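PDB 4J35: phosphotriesterase, putative from Deinococcus radiodurans, which probably hydrolyses lactones and, as the engineered variant studied here, organophosphates, using a pair of divalent metal ions, cobalt in this crystal. Local coordinates for residues 22-27 against 47-52; 5-10 against 81-86; 74-79 against 130-135. The protein carries 7 engineered substitutions. All coordinates share one frame; numbering follows the deposited sequence.

Contact 1 (22-27 against 47-52); sequences EHVIFG and ASCTET. With CO (cobalt (II) ion), chain C.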
loop_
_atom_site.group_PDB
_atom_site.type_symbol
_atom_site.label_atom_id
_atom_site.label_comp_id
_atom_site.label_asym_id
_atom_site.label_seq_id
_atom_site.Cartn_x
_atom_site.Cartn_y
_atom_site.Cartn_z
ATOM N N GLU A 22 2.789 3.400 0.251
ATOM C CA GLU A 22 3.003 4.795 -0.185
ATOM C C GLU A 22 2.887 4.846 -1.701
ATOM O O GLU A 22 2.875 3.820 -2.362
ATOM C CB GLU A 22 4.408 5.246 0.246
ATOM C CG GLU A 22 4.812 5.075 1.717
ATOM C CD GLU A 22 4.044 5.971 2.677
ATOM O OE1 GLU A 22 3.590 7.068 2.208
ATOM O OE2 GLU A 22 3.923 5.584 3.881
ATOM N N HIS A 23 2.861 6.055 -2.272
ATOM C CA HIS A 23 2.728 6.249 -3.709
ATOM C C HIS A 23 3.799 7.276 -4.150
ATOM O O HIS A 23 3.630 8.455 -3.918
ATOM C CB HIS A 23 1.280 6.709 -4.039
ATOM C CG HIS A 23 0.241 5.657 -3.715
ATOM N ND1 HIS A 23 0.099 4.529 -4.491
ATOM C CD2 HIS A 23 -0.644 5.520 -2.690
ATOM C CE1 HIS A 23 -0.847 3.758 -3.982
ATOM N NE2 HIS A 23 -1.285 4.301 -2.862
ATOM N N VAL A 24 4.898 6.815 -4.767
ATOM C CA VAL A 24 5.935 7.756 -5.265
ATOM C C VAL A 24 5.299 8.706 -6.305
ATOM O O VAL A 24 5.412 9.929 -6.187
ATOM C CB VAL A 24 7.168 7.012 -5.850
ATOM C CG1 VAL A 24 8.214 8.011 -6.387
ATOM C CG2 VAL A 24 7.814 6.095 -4.786
ATOM N N ILE A 25 4.648 8.156 -7.317
ATOM C CA ILE A 25 3.745 8.938 -8.160
ATOM C C ILE A 25 2.357 8.300 -8.193
ATOM O O ILE A 25 2.189 7.119 -7.907
ATOM C CB ILE A 25 4.268 9.103 -9.594
ATOM C CG1 ILE A 25 4.293 7.753 -10.308
ATOM C CG2 ILE A 25 5.631 9.751 -9.587
ATOM C CD1 ILE A 25 4.923 7.824 -11.714
ATOM N N PHE A 26 1.345 9.109 -8.465
ATOM C CA PHE A 26 -0.004 8.609 -8.476
ATOM C C PHE A 26 -0.909 9.463 -9.336
ATOM O O PHE A 26 -0.871 10.705 -9.238
ATOM C CB PHE A 26 -0.552 8.608 -7.051
ATOM C CG PHE A 26 -1.860 7.870 -6.914
ATOM C CD1 PHE A 26 -3.058 8.527 -7.107
ATOM C CD2 PHE A 26 -1.887 6.533 -6.558
ATOM C CE1 PHE A 26 -4.264 7.847 -6.977
ATOM C CE2 PHE A 26 -3.088 5.851 -6.431
ATOM C CZ PHE A 26 -4.273 6.507 -6.641
ATOM N N GLY A 27 -1.732 8.798 -10.148
ATOM C CA GLY A 27 -2.782 9.452 -10.925
ATOM C C GLY A 27 -4.085 8.703 -10.802
ATOM O O GLY A 27 -4.096 7.497 -10.965
ATOM N N ALA A 47 13.284 15.051 -9.424
ATOM C CA ALA A 47 13.888 15.896 -8.408
ATOM C C ALA A 47 13.114 15.828 -7.102
ATOM O O ALA A 47 13.696 15.653 -6.031
ATOM C CB ALA A 47 13.985 17.350 -8.906
ATOM N N SER A 48 11.798 15.970 -7.185
ATOM C CA SER A 48 10.974 16.006 -5.988
ATOM C C SER A 48 11.001 14.659 -5.247
ATOM O O SER A 48 11.148 14.614 -4.025
ATOM C CB SER A 48 9.545 16.369 -6.380
ATOM O OG SER A 48 8.736 16.535 -5.234
ATOM N N CYS A 49 10.868 13.572 -5.999
ATOM C CA CYS A 49 10.841 12.215 -5.432
ATOM C C CYS A 49 12.185 11.783 -4.819
ATOM O O CYS A 49 12.203 11.150 -3.772
ATOM C CB CYS A 49 10.397 11.207 -6.510
ATOM S SG CYS A 49 8.715 11.439 -6.987
ATOM N N THR A 50 13.305 12.138 -5.456
ATOM C CA THR A 50 14.633 11.865 -4.889
ATOM C C THR A 50 14.915 12.700 -3.630
ATOM O O THR A 50 15.587 12.253 -2.703
ATOM C CB THR A 50 15.777 12.128 -5.893
ATOM O OG1 THR A 50 15.734 13.491 -6.307
ATOM C CG2 THR A 50 15.685 11.204 -7.112
ATOM N N GLU A 51 14.431 13.934 -3.621
ATOM C CA GLU A 51 14.507 14.780 -2.431
ATOM C C GLU A 51 13.777 14.048 -1.264
ATOM O O GLU A 51 14.299 13.937 -0.140
ATOM C CB GLU A 51 13.882 16.143 -2.775
ATOM C CG GLU A 51 14.029 17.275 -1.760
ATOM C CD GLU A 51 15.430 17.923 -1.745
ATOM O OE1 GLU A 51 16.323 17.446 -2.487
ATOM O OE2 GLU A 51 15.631 18.909 -0.983
ATOM N N THR A 52 12.584 13.533 -1.542
ATOM C CA THR A 52 11.776 12.880 -0.505
ATOM C C THR A 52 12.449 11.588 -0.056
ATOM O O THR A 52 12.521 11.280 1.147
ATOM C CB THR A 52 10.348 12.603 -1.010
ATOM O OG1 THR A 52 9.659 13.841 -1.158
ATOM C CG2 THR A 52 9.564 11.702 -0.020
HETATM CO CO CO C . -2.716 3.737 -1.641
#
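The apolar meeting of V24 and C49 carries this contact, with V24 CG1 3.5 Å from C49 SG and 3.9 Å from C49 CB. CG1 lies anti to the backbone N of V24 (chi1 179°), which sends this methyl to the helix, while C49 directs its CB at the other segment and SG reaches V24 CG1. I25 adds a looser touch, its CG2 4.4 Å from C49 SG. The two segments bury just 94 Å² between them, yet every touching residue is buried, and no hydrogen bond crosses. F78 and L79 of helix 76-86 complete the surroundings: F78 packs on I25 and C49, L79 on V24.

Strand 17-26, helix 42-58 and strand 61-66 form a beta-alpha-beta unit of the TIM barrel, and the contact ties the corner that the chain turns at V24 and I25, within strand 17-26, to the helix that follows.

Metal coordination is found on H23, just before that corner. Its NE2 binds a cobalt ion at 2.0 Å, together with H21, D264 and K143. F26 CD2 lies over one face of the imidazole, 3.4 Å above its plane and toward the rim.

Hydrogen bonds outside the segments fix the same region: the other ring nitrogen of H23, ND1, hydrogen-bonds T68 OG1, and V24 N pairs with D66 OD2.

Contact 2 (5-10 against 81-86); sequences TVTGAV and EVSEAT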
loop_
_atom_site.group_PDB
_atom_site.type_symbol
_atom_site.label_atom_id
_atom_site.label_comp_id
_atom_site.label_asym_id
_atom_site.label_seq_id
_atom_site.Cartn_x
_atom_site.Cartn_y
_atom_site.Cartn_z
ATOM N N THR A 5 12.621 -6.096 -5.272
ATOM C CA THR A 5 12.526 -4.641 -5.415
ATOM C C THR A 5 12.748 -4.271 -6.862
ATOM O O THR A 5 13.065 -5.125 -7.684
ATOM C CB THR A 5 13.581 -3.882 -4.575
ATOM O OG1 THR A 5 14.830 -3.845 -5.284
ATOM C CG2 THR A 5 13.761 -4.520 -3.241
ATOM N N VAL A 6 12.569 -2.999 -7.183
ATOM C CA VAL A 6 12.679 -2.548 -8.563
ATOM C C VAL A 6 14.151 -2.504 -9.017
ATOM O O VAL A 6 14.425 -2.336 -10.205
ATOM C CB VAL A 6 11.993 -1.156 -8.770
ATOM C CG1 VAL A 6 10.503 -1.227 -8.391
ATOM C CG2 VAL A 6 12.695 -0.067 -7.965
ATOM N N THR A 7 15.089 -2.665 -8.082
ATOM C CA THR A 7 16.502 -2.813 -8.434
ATOM C C THR A 7 17.037 -4.243 -8.243
ATOM O O THR A 7 18.251 -4.452 -8.230
ATOM C CB THR A 7 17.406 -1.892 -7.596
ATOM O OG1 THR A 7 17.157 -2.113 -6.198
ATOM C CG2 THR A 7 17.184 -0.432 -7.947
ATOM N N GLY A 8 16.145 -5.216 -8.089
ATOM C CA GLY A 8 16.558 -6.604 -7.929
ATOM C C GLY A 8 16.207 -7.156 -6.561
ATOM O O GLY A 8 15.668 -6.445 -5.718
ATOM N N ALA A 9 16.523 -8.424 -6.335
ATOM C CA ALA A 9 16.180 -9.091 -5.084
ATOM C C ALA A 9 17.038 -8.588 -3.938
ATOM O O ALA A 9 18.201 -8.231 -4.133
ATOM C CB ALA A 9 16.341 -10.592 -5.235
ATOM N N VAL A 10 16.453 -8.569 -2.743
ATOM C CA VAL A 10 17.102 -7.997 -1.563
ATOM C C VAL A 10 16.835 -8.874 -0.351
ATOM O O VAL A 10 15.712 -9.321 -0.147
ATOM C CB VAL A 10 16.577 -6.581 -1.272
ATOM C CG1 VAL A 10 16.984 -6.133 0.112
ATOM C CG2 VAL A 10 17.090 -5.622 -2.307
ATOM N N GLU A 81 14.563 4.560 -11.310
ATOM C CA GLU A 81 15.402 5.757 -11.359
ATOM C C GLU A 81 15.552 6.385 -9.990
ATOM O O GLU A 81 16.647 6.813 -9.621
ATOM C CB GLU A 81 14.811 6.827 -12.269
ATOM C CG GLU A 81 14.847 6.533 -13.726
ATOM C CD GLU A 81 14.312 7.700 -14.532
ATOM O OE1 GLU A 81 14.838 8.833 -14.385
ATOM O OE2 GLU A 81 13.358 7.483 -15.303
ATOM N N VAL A 82 14.442 6.487 -9.260
ATOM C CA VAL A 82 14.458 7.110 -7.939
ATOM C C VAL A 82 15.310 6.272 -6.981
ATOM O O VAL A 82 16.100 6.812 -6.216
ATOM C CB VAL A 82 13.023 7.257 -7.382
ATOM C CG1 VAL A 82 13.047 7.790 -5.963
ATOM C CG2 VAL A 82 12.197 8.172 -8.288
ATOM N N SER A 83 15.137 4.946 -7.028
ATOM C CA SER A 83 15.908 4.028 -6.187
ATOM C C SER A 83 17.405 4.070 -6.473
ATOM O O SER A 83 18.218 4.134 -5.550
ATOM C CB SER A 83 15.410 2.579 -6.373
ATOM O OG SER A 83 16.112 1.693 -5.500
ATOM N N GLU A 84 17.763 4.017 -7.751
ATOM C CA GLU A 84 19.167 4.029 -8.159
ATOM C C GLU A 84 19.834 5.376 -7.879
ATOM O O GLU A 84 21.053 5.451 -7.690
ATOM C CB GLU A 84 19.299 3.685 -9.650
ATOM C CG GLU A 84 18.964 2.232 -10.003
ATOM C CD GLU A 84 19.068 1.935 -11.505
ATOM O OE1 GLU A 84 19.223 2.888 -12.297
ATOM O OE2 GLU A 84 18.999 0.744 -11.889
ATOM N N ALA A 85 19.051 6.449 -7.839
ATOM C CA ALA A 85 19.618 7.761 -7.557
ATOM C C ALA A 85 19.894 7.972 -6.055
ATOM O O ALA A 85 20.785 8.723 -5.694
ATOM C CB ALA A 85 18.706 8.853 -8.094
ATOM N N THR A 86 19.150 7.294 -5.179
ATOM C CA THR A 86 19.205 7.600 -3.753
ATOM C C THR A 86 19.639 6.458 -2.857
ATOM O O THR A 86 20.081 6.688 -1.730
ATOM C CB THR A 86 17.830 8.032 -3.259
ATOM O OG1 THR A 86 16.922 6.935 -3.409
ATOM C CG2 THR A 86 17.334 9.217 -4.062
HETATM O O HOH W 1 14.873 -0.907 -5.044
#
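The carbonyl oxygen of G8 is gripped twice by T5, from OG1 at 2.8 Å and from the backbone N at 3.1 Å; the OG1 bond arrives in the carbonyl plane, on a lone pair. The bond from G8 N to T5 O closes a type I beta turn from T5 to G8, the hairpin joining strands 3-5 and 8-10; T5 N to G8 O is the return bond of that hairpin, and the OG1 bond reinforces it. T5 OG1 also accepts from T7 N at 3.0 Å, an ST turn with an N-H...O angle of 145°. The hairpin tip so fixed presents V6 and T7 to helix 76-86 of the TIM barrel.

Direct contact across the segments is van der Waals contact, with no direct hydrogen bond. T7 CG2 lies 3.4 Å from S83 OG and 3.8 Å from E84 CG, the T7 and E84 side chains running antiparallel alongside one another. Beside them V6 CG2 approaches S83 CB at 4.1 Å. The T7 torsion (chi1 54°) turns CG2 to S83 and E84 and OG1 to a water.

Polar linkage is indirect. S83 OG hydrogen-bonds L88 O just past the helix, and accepts from that water. Strand 89-91 flanks the contact, with I90 touching V6 and V82. The bridging water completes the route to the hairpin, 2.8 Å from T7 OG1 and 2.9 Å from S83 OG.

Contact 3 (74-79 against 130-135); sequences RNPAFL and EGIAGT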
loop_
_atom_site.group_PDB
_atom_site.type_symbol
_atom_site.label_atom_id
_atom_site.label_comp_id
_atom_site.label_asym_id
_atom_site.label_seq_id
_atom_site.Cartn_x
_atom_site.Cartn_y
_atom_site.Cartn_z
ATOM N N ARG A 74 1.116 3.671 -12.285
ATOM C CA ARG A 74 2.300 2.891 -11.914
ATOM C C ARG A 74 3.354 2.934 -12.993
ATOM O O ARG A 74 3.056 2.767 -14.201
ATOM C CB ARG A 74 1.904 1.406 -11.730
ATOM C CG ARG A 74 3.098 0.467 -11.455
ATOM C CD ARG A 74 2.691 -1.019 -11.499
ATOM N NE ARG A 74 2.375 -1.433 -12.851
ATOM C CZ ARG A 74 2.271 -2.703 -13.254
ATOM N NH1 ARG A 74 2.503 -3.711 -12.398
ATOM N NH2 ARG A 74 1.935 -2.949 -14.505
ATOM N N ASN A 75 4.585 3.155 -12.553
ATOM C CA ASN A 75 5.705 3.397 -13.466
ATOM C C ASN A 75 6.981 2.815 -12.915
ATOM O O ASN A 75 7.790 3.515 -12.309
ATOM C CB ASN A 75 5.900 4.880 -13.712
ATOM C CG ASN A 75 6.858 5.155 -14.865
ATOM O OD1 ASN A 75 7.742 4.362 -15.158
ATOM N ND2 ASN A 75 6.664 6.284 -15.533
ATOM N N PRO A 76 7.176 1.515 -13.113
ATOM C CA PRO A 76 8.327 0.835 -12.524
ATOM C C PRO A 76 9.691 1.414 -12.916
ATOM O O PRO A 76 10.591 1.443 -12.068
ATOM C CB PRO A 76 8.196 -0.597 -13.047
ATOM C CG PRO A 76 6.756 -0.744 -13.382
ATOM C CD PRO A 76 6.302 0.589 -13.852
ATOM N N ALA A 77 9.860 1.811 -14.170
ATOM C CA ALA A 77 11.132 2.372 -14.613
ATOM C C ALA A 77 11.443 3.704 -13.912
ATOM O O ALA A 77 12.591 3.967 -13.620
ATOM C CB ALA A 77 11.125 2.562 -16.117
ATOM N N PHE A 78 10.429 4.532 -13.652
ATOM C CA PHE A 78 10.627 5.747 -12.864
ATOM C C PHE A 78 10.988 5.381 -11.411
ATOM O O PHE A 78 11.954 5.898 -10.850
ATOM C CB PHE A 78 9.401 6.685 -12.940
ATOM C CG PHE A 78 9.588 7.979 -12.178
ATOM C CD1 PHE A 78 10.277 9.042 -12.742
ATOM C CD2 PHE A 78 9.106 8.121 -10.892
ATOM C CE1 PHE A 78 10.485 10.199 -12.025
ATOM C CE2 PHE A 78 9.312 9.287 -10.178
ATOM C CZ PHE A 78 10.000 10.321 -10.742
ATOM N N LEU A 79 10.257 4.448 -10.796
ATOM C CA LEU A 79 10.632 4.014 -9.455
ATOM C C LEU A 79 12.081 3.514 -9.388
ATOM O O LEU A 79 12.780 3.758 -8.410
ATOM C CB LEU A 79 9.709 2.884 -8.985
ATOM C CG LEU A 79 8.216 3.196 -8.898
ATOM C CD1 LEU A 79 7.518 1.963 -8.361
ATOM C CD2 LEU A 79 7.909 4.394 -8.008
ATOM N N GLU A 130 8.422 -12.584 -13.833
ATOM C CA GLU A 130 9.225 -12.235 -15.022
ATOM C C GLU A 130 9.500 -10.758 -15.191
ATOM O O GLU A 130 10.639 -10.351 -15.415
ATOM C CB GLU A 130 8.529 -12.669 -16.307
ATOM C CG GLU A 130 8.336 -14.148 -16.460
ATOM C CD GLU A 130 7.627 -14.471 -17.769
ATOM O OE1 GLU A 130 7.888 -13.766 -18.780
ATOM O OE2 GLU A 130 6.797 -15.410 -17.776
ATOM N N GLY A 131 8.451 -9.949 -15.166
ATOM C CA GLY A 131 8.664 -8.521 -15.213
ATOM C C GLY A 131 7.483 -7.754 -15.764
ATOM O O GLY A 131 6.514 -8.325 -16.265
ATOM N N ILE A 132 7.582 -6.439 -15.660
ATOM C CA ILE A 132 6.496 -5.566 -16.043
ATOM C C ILE A 132 6.817 -4.859 -17.347
ATOM O O ILE A 132 7.863 -4.232 -17.481
ATOM C CB ILE A 132 6.241 -4.515 -14.949
ATOM C CG1 ILE A 132 5.866 -5.226 -13.642
ATOM C CG2 ILE A 132 5.173 -3.538 -15.417
ATOM C CD1 ILE A 132 6.057 -4.420 -12.398
ATOM N N ALA A 133 5.908 -4.983 -18.308
ATOM C CA ALA A 133 5.954 -4.204 -19.544
ATOM C C ALA A 133 7.265 -4.385 -20.289
ATOM O O ALA A 133 7.770 -3.449 -20.899
ATOM C CB ALA A 133 5.701 -2.712 -19.249
ATOM N N GLY A 134 7.813 -5.591 -20.221
ATOM C CA GLY A 134 9.010 -5.943 -20.962
ATOM C C GLY A 134 10.320 -5.452 -20.377
ATOM O O GLY A 134 11.366 -5.627 -20.993
ATOM N N THR A 135 10.283 -4.854 -19.190
ATOM C CA THR A 135 11.475 -4.203 -18.629
ATOM C C THR A 135 12.355 -5.096 -17.773
ATOM O O THR A 135 13.514 -4.765 -17.525
ATOM C CB THR A 135 11.108 -3.034 -17.724
ATOM O OG1 THR A 135 10.392 -3.535 -16.591
ATOM C CG2 THR A 135 10.265 -2.017 -18.467
#
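R74 and I132 meet side chain to side chain from opposite directions, the isoleucine lying against one face of the guanidinium. I132 CG2 stands 3.4 Å above that plane, offset toward the rim beside R74 NH2, while I132 CD1 approaches R74 NH1 at 3.6 Å. The contact joins the start of helix 76-86 in this TIM barrel to the loop following helix 116-129, where I132 begins a type I' beta turn that ends at T135.

Side-chain shape explains the fit. R74 leaves its backbone with CG anti to N and stays extended through chi2, then bends at chi3 (70°), which brings the guanidinium over the isoleucine branches. I132 spreads both branches: CG1 lies anti to the carbonyl carbon (chi1 -60°) and CG2 anti to the backbone N, so that each can touch both R74 and P76. The P76 ring crosses I132 at about a right angle, and its atom CG sits 3.8 Å from I132 CG2 and 3.9 Å from I132 CD1. I132 thus packs against both the guanidinium and the pyrrolidine ring, and 189 Å² is buried.

The polar end of R74 is held elsewhere: NH1 bonds to A93 O and forms a salt bridge with E127 OE1. These ties probably hold the guanidinium in place while its face remains on I132.

Each segment also has its own internal brace. N75 is the N-cap of helix 76-86, its OD1 accepting from F78 N at 3.1 Å, with the N-H above the carbonyl plane. In the turn, I132 O receives two donors from T135: the backbone N at 3.0 Å, and OG1 at 2.8 Å in the plane of the carbonyl.

Helix 76-86 connects all three contacts. Contact 3 uses its first turn and contact 2 its last residues, their centres 12 Å apart, and V6 CG2 lies 3.9 Å from L79 O where they touch. Contact 1 packs against the same helix from strand 17-26 and helix 42-58: V24 CB is 3.5 Å from L79 CD2, and C49 CB is 4.0 Å from V82 CG2. Contact 1 alone reaches the metal centre, through H23. In contact 3 the side chain of R74 is about 8 Å from that of H23 and about 11 Å from a cobalt ion, whereas contact 2 lies away from the metal site.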